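Local coordinates for protein hyperpolarization-activated (Ih) channel (Strongylocentrotus purpuratus, PDB 2PTM) that probably conducts cations as a hyperpolarization-activated, voltage-gated channel, and binds cyclic AMP through the cytoplasmic carboxy-terminal region described here, at residues S28-R31 / N32-D36. Residues are numbered along the deposited sequence; the frame is centred on the assembly and turned at random.
Sequences SHLR and NKILD. With NCO (cobalt hexammine(III)), chain B.
Asn-32, Lys-33, Ile-34 and Leu-35 each give their backbone N-H to the carbonyl four residues earlier, making this the first turns of helix 28-42 in the C-linker, the part of HCN channels that joins the pore to the cyclic nucleotide-binding domain. The bond from Leu-35 N to Arg-31 O is 3.0 Å long and nearly straight (170°). From Lys-33 N to His-29 O the bond is more bent, at 141°.

Apolar contact follows the same i to i+4 spacing. The methyl CD1 of Leu-30 meets CD1 of Ile-34 at 4.1 Å, the two side chains slanting across one another. Although CB of Leu-30 starts out facing away from 32-36, CG lies anti to the backbone N (chi1 179°) and the end of the branch comes back to reach Ile-34. Both residues are buried: Ile-34 also packs on Val-17 and Met-21 of helix 5-23 and on Ile-60 of the second subunit.

The charged ends find their partners off this helix. In Arg-31, extended from CG to NE, NE hydrogen-bonds Leu-26 O and NH2 hydrogen-bonds Gln-22 OE1, tying the helix to the preceding turn and to helix 5-23. NZ of Lys-33 makes salt bridges to Asp-103 OD1 of its own chain and Asp-63 OD2 of the second subunit.

Cobalt hexammine(III) is held by its ammine ligands: N6 and N5 both donate to Asp-36 OD1, at 3.0 and 3.1 Å, and Glu-39 OE1 takes a further bond. An alanine at Asp-36 would remove the shared acceptor and is likely to weaken the hold on the complex, leaving its triple charge less well balanced. The helix thus combines a buried apolar side with charged residues that link it to helix 5-23 and the second subunit, while Asp-36 and Glu-39 offer carboxylates that this non-physiological cation occupies.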
loop_
_atom_site.group_PDB
_atom_site.type_symbol
_atom_site.label_atom_id
_atom_site.label_comp_id
_atom_site.label_asym_id
_atom_site.label_seq_id
_atom_site.Cartn_x
_atom_site.Cartn_y
_atom_site.Cartn_z
ATOM N N SER A 28 -14.658 -31.806 -3.524
ATOM C CA SER A 28 -15.747 -31.341 -4.384
ATOM C C SER A 28 -16.719 -30.407 -3.662
ATOM O O SER A 28 -17.200 -29.444 -4.248
ATOM C CB SER A 28 -16.496 -32.521 -5.014
ATOM O OG SER A 28 -17.038 -33.374 -4.021
ATOM N N HIS A 29 -17.002 -30.687 -2.394
ATOM C CA HIS A 29 -17.927 -29.860 -1.622
ATOM C C HIS A 29 -17.452 -28.413 -1.535
ATOM O O HIS A 29 -18.252 -27.477 -1.543
ATOM C CB HIS A 29 -18.104 -30.432 -0.211
ATOM C CG HIS A 29 -16.868 -30.356 0.633
ATOM N ND1 HIS A 29 -16.583 -29.277 1.445
ATOM C CD2 HIS A 29 -15.844 -31.228 0.799
ATOM C CE1 HIS A 29 -15.436 -29.485 2.067
ATOM N NE2 HIS A 29 -14.967 -30.663 1.692
ATOM N N LEU A 30 -16.139 -28.239 -1.451
ATOM C CA LEU A 30 -15.540 -26.917 -1.309
ATOM C C LEU A 30 -15.405 -26.224 -2.661
ATOM O O LEU A 30 -15.581 -25.012 -2.759
ATOM C CB LEU A 30 -14.174 -27.041 -0.640
ATOM C CG LEU A 30 -13.353 -25.773 -0.408
ATOM C CD1 LEU A 30 -14.201 -24.681 0.214
ATOM C CD2 LEU A 30 -12.154 -26.091 0.476
ATOM N N ARG A 31 -15.086 -26.996 -3.699
ATOM C CA ARG A 31 -15.047 -26.463 -5.052
ATOM C C ARG A 31 -16.419 -25.925 -5.393
ATOM O O ARG A 31 -16.551 -24.840 -5.944
ATOM C CB ARG A 31 -14.665 -27.547 -6.063
ATOM C CG ARG A 31 -13.254 -28.086 -5.900
ATOM C CD ARG A 31 -12.774 -28.789 -7.157
ATOM N NE ARG A 31 -11.545 -29.540 -6.898
ATOM C CZ ARG A 31 -10.785 -30.084 -7.843
ATOM N NH1 ARG A 31 -11.120 -29.953 -9.119
ATOM N NH2 ARG A 31 -9.686 -30.752 -7.513
ATOM N N ASN A 32 -17.445 -26.699 -5.061
ATOM C CA ASN A 32 -18.816 -26.288 -5.333
ATOM C C ASN A 32 -19.245 -25.071 -4.526
ATOM O O ASN A 32 -19.999 -24.238 -5.018
ATOM C CB ASN A 32 -19.780 -27.457 -5.136
ATOM C CG ASN A 32 -19.684 -28.467 -6.260
ATOM O OD1 ASN A 32 -19.502 -28.093 -7.419
ATOM N ND2 ASN A 32 -19.800 -29.751 -5.927
ATOM N N LYS A 33 -18.752 -24.963 -3.294
ATOM C CA LYS A 33 -19.045 -23.795 -2.467
ATOM C C LYS A 33 -18.488 -22.536 -3.122
ATOM O O LYS A 33 -19.155 -21.496 -3.189
ATOM C CB LYS A 33 -18.455 -23.955 -1.067
ATOM C CG LYS A 33 -18.656 -22.728 -0.177
ATOM C CD LYS A 33 -18.242 -22.972 1.270
ATOM C CE LYS A 33 -18.758 -21.830 2.186
ATOM N NZ LYS A 33 -17.914 -21.657 3.383
ATOM N N ILE A 34 -17.261 -22.644 -3.612
ATOM C CA ILE A 34 -16.591 -21.523 -4.260
ATOM C C ILE A 34 -17.275 -21.131 -5.569
ATOM O O ILE A 34 -17.538 -19.957 -5.804
ATOM C CB ILE A 34 -15.111 -21.842 -4.470
ATOM C CG1 ILE A 34 -14.446 -21.966 -3.100
ATOM C CG2 ILE A 34 -14.430 -20.770 -5.322
ATOM C CD1 ILE A 34 -13.056 -22.567 -3.129
ATOM N N LEU A 35 -17.583 -22.110 -6.413
ATOM C CA LEU A 35 -18.288 -21.813 -7.667
ATOM C C LEU A 35 -19.663 -21.200 -7.404
ATOM O O LEU A 35 -20.056 -20.246 -8.076
ATOM C CB LEU A 35 -18.411 -23.068 -8.533
ATOM C CG LEU A 35 -17.076 -23.655 -8.998
ATOM C CD1 LEU A 35 -17.295 -24.967 -9.757
ATOM C CD2 LEU A 35 -16.322 -22.649 -9.875
ATOM N N ASP A 36 -20.392 -21.739 -6.426
ATOM C CA ASP A 36 -21.688 -21.165 -6.033
ATOM C C ASP A 36 -21.554 -19.718 -5.560
ATOM O O ASP A 36 -22.431 -18.869 -5.809
ATOM C CB ASP A 36 -22.315 -21.973 -4.897
ATOM C CG ASP A 36 -22.800 -23.333 -5.339
ATOM O OD1 ASP A 36 -22.684 -23.658 -6.534
ATOM O OD2 ASP A 36 -23.295 -24.084 -4.475
HETATM CO CO NCO B . -24.623 -24.286 -10.116
HETATM N N1 NCO B . -24.627 -23.203 -11.981
HETATM N N2 NCO B . -25.921 -25.796 -10.972
HETATM N N3 NCO B . -22.819 -25.504 -10.573
HETATM N N4 NCO B . -26.506 -23.051 -9.407
HETATM N N5 NCO B . -24.682 -25.349 -8.231
HETATM N N6 NCO B . -23.300 -22.697 -9.290
#